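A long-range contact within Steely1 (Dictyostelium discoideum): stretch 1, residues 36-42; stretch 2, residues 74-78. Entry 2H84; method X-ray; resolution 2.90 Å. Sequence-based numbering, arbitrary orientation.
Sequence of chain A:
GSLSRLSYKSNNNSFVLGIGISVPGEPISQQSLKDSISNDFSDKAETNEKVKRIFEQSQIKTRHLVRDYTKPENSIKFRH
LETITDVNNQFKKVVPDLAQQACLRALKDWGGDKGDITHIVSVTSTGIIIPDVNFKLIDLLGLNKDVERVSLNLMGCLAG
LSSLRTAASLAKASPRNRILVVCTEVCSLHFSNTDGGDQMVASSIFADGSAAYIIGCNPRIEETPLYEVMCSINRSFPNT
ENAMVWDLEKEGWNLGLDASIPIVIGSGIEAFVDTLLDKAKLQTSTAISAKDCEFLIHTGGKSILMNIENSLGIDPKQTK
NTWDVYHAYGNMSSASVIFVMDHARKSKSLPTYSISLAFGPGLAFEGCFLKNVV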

# COMPACT_ATOMS: atom_id res chain seq x y z
N SER A 36 1.44 -23.81 26.80
CA SER A 36 2.43 -24.05 25.75
C SER A 36 3.49 -22.99 25.56
O SER A 36 4.65 -23.21 25.90
N ILE A 37 3.11 -21.85 25.01
CA ILE A 37 4.12 -20.85 24.77
C ILE A 37 4.83 -20.31 26.02
O ILE A 37 6.02 -20.01 25.96
N SER A 38 4.13 -20.23 27.15
CA SER A 38 4.77 -19.74 28.37
C SER A 38 5.91 -20.64 28.82
O SER A 38 7.02 -20.17 29.08
N ASN A 39 5.65 -21.94 28.92
CA ASN A 39 6.68 -22.88 29.35
C ASN A 39 7.83 -22.98 28.36
O ASN A 39 8.97 -23.29 28.74
N ASP A 40 7.55 -22.74 27.08
CA ASP A 40 8.59 -22.81 26.04
C ASP A 40 9.35 -21.51 25.85
O ASP A 40 10.36 -21.47 25.14
N PHE A 41 8.88 -20.44 26.48
CA PHE A 41 9.51 -19.13 26.32
C PHE A 41 10.98 -19.05 26.71
O PHE A 41 11.74 -18.27 26.13
N SER A 42 11.39 -19.85 27.69
CA SER A 42 12.77 -19.82 28.15
C SER A 42 13.05 -20.87 29.21
O SER A 42 12.20 -21.68 29.53
N ASN A 74 5.77 -26.44 16.18
CA ASN A 74 5.67 -24.99 16.10
C ASN A 74 6.10 -24.27 17.37
O ASN A 74 5.89 -23.06 17.48
N SER A 75 6.66 -24.99 18.34
CA SER A 75 7.08 -24.38 19.59
C SER A 75 7.72 -23.04 19.31
O SER A 75 8.43 -22.90 18.32
N ILE A 76 7.49 -22.07 20.18
CA ILE A 76 8.04 -20.73 20.01
C ILE A 76 9.54 -20.73 20.25
O ILE A 76 10.25 -19.82 19.79
N LYS A 77 10.04 -21.74 20.94
CA LYS A 77 11.47 -21.81 21.23
C LYS A 77 12.29 -22.17 20.00
O LYS A 77 13.52 -22.22 20.07
N PHE A 78 11.62 -22.42 18.88
CA PHE A 78 12.31 -22.76 17.64
C PHE A 78 12.33 -21.57 16.68
O PHE A 78 13.10 -21.55 15.71

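Packing of the irregular stretch 74-78 against stretch 36-42, which begins within a helix that starts earlier in the chain; together the two segments bury 262 Å² in a small contact in which apolar and polar side chains share the covered surface. Asn74 opens stretch 2 without reaching the helix: its side chain (chi1 m) makes no contact with stretch 1, and ND2 is hydrogen-bonded elsewhere in the structure. Ser75 is buried, with its CA-to-CB bond sideways to the helix. Its chi1 is t, which places OG 3.3 Å from Asp40 OD2, a close polar approach whose geometry leaves a hydrogen bond undecided. The same OG accepts a weak hydrogen bond from the backbone N of Lys77 (N to OG 3.3 Å), so the serine side chain folds back on its own turn while lying beside the aspartate. The turn is also held by a backbone hydrogen bond from Phe78 N to Ser75 O (3.3 Å).

Ile76 is the centre of the contact. It points toward stretch 1, is buried, and loses 83 Å² to it, the largest share of any residue here. With chi1 and chi2 both t, its side chain is extended. CD1 lies 4.0 Å from CD1 of Ile37, a methyl-to-methyl contact, and 4.2 Å from CE1 of Phe41, approaching that ring obliquely. CG2 packs 4.0 Å from CB of Asp40 and 4.0 Å from the backbone O of Ile37. The CA-to-CB bond of Ile37 runs sideways to stretch 2, with chi1 off the standard wells at 118° and chi2 t. The CA-to-CB bond of Phe41 points away from stretch 2, but at chi1 -146° and chi2 77° the end of its side chain comes nearer, bringing the ring within reach of the isoleucine.

Lys77, exposed, also points toward the helix. Its CB sits 3.4 Å from the backbone O of Asp40; chi1 is p and chi2 t, after which chi3 (115°) and chi4 (137°) fall between wells. The chain passes Asp40 with CE 3.8 Å from OD1, but NZ continues beyond and makes no salt bridge with the carboxylate. Asp40 (chi1 m), pointing toward stretch 2 and covered over 79 Å², thus touches three successive residues: Ser75, Ile76 and Lys77. Its OD2 also lies 3.0 Å from Ser36 O, a close pair of acceptors rather than a hydrogen bond. Phe78 (chi1 m) ends the stretch out of reach of the helix, exposed and touching a crystal neighbour.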

# COMPACT_ATOMS: atom_id res chain seq x y z
CB SER A 36 1.73 -24.30 24.41
OG SER A 36 1.15 -25.60 24.39
CB ILE A 37 3.62 -19.69 23.87
CG1 ILE A 37 3.63 -18.38 24.57
CG2 ILE A 37 2.27 -19.83 23.53
CD1 ILE A 37 3.60 -17.30 23.58
CB SER A 38 3.75 -19.60 29.50
OG SER A 38 3.36 -20.86 30.02
CB ASN A 39 6.07 -24.27 29.58
CG ASN A 39 5.07 -24.28 30.72
OD1 ASN A 39 5.38 -23.84 31.82
ND2 ASN A 39 3.87 -24.79 30.45
CB ASP A 40 7.98 -23.21 24.69
CG ASP A 40 7.37 -24.59 24.70
OD1 ASP A 40 7.93 -25.50 25.35
OD2 ASP A 40 6.34 -24.78 24.02
CB PHE A 41 8.73 -18.08 27.09
CG PHE A 41 8.73 -16.72 26.44
CD1 PHE A 41 7.92 -16.47 25.34
CD2 PHE A 41 9.57 -15.72 26.90
CE1 PHE A 41 7.93 -15.23 24.72
CE2 PHE A 41 9.59 -14.47 26.27
CZ PHE A 41 8.77 -14.23 25.18
CB SER A 42 13.10 -18.45 28.74
OG SER A 42 12.30 -18.17 29.87
CB ASN A 74 4.24 -24.58 15.77
CG ASN A 74 3.63 -25.41 14.66
OD1 ASN A 74 4.24 -25.60 13.61
ND2 ASN A 74 2.41 -25.88 14.88
CB SER A 75 8.07 -25.26 20.33
OG SER A 75 8.50 -24.61 21.52
CB ILE A 76 7.36 -19.73 20.97
CG1 ILE A 76 7.68 -18.29 20.57
CG2 ILE A 76 7.82 -19.98 22.38
CD1 ILE A 76 6.81 -17.27 21.26
CB LYS A 77 11.77 -22.83 22.34
CG LYS A 77 11.52 -24.27 21.95
CD LYS A 77 12.28 -25.23 22.85
CE LYS A 77 11.34 -26.09 23.67
NZ LYS A 77 11.80 -27.53 23.71
CB PHE A 78 11.61 -23.95 16.98
CG PHE A 78 11.73 -25.22 17.76
CD1 PHE A 78 10.69 -26.15 17.74
CD2 PHE A 78 12.87 -25.51 18.51
CE1 PHE A 78 10.79 -27.33 18.45
CE2 PHE A 78 12.98 -26.70 19.22
CZ PHE A 78 11.94 -27.61 19.19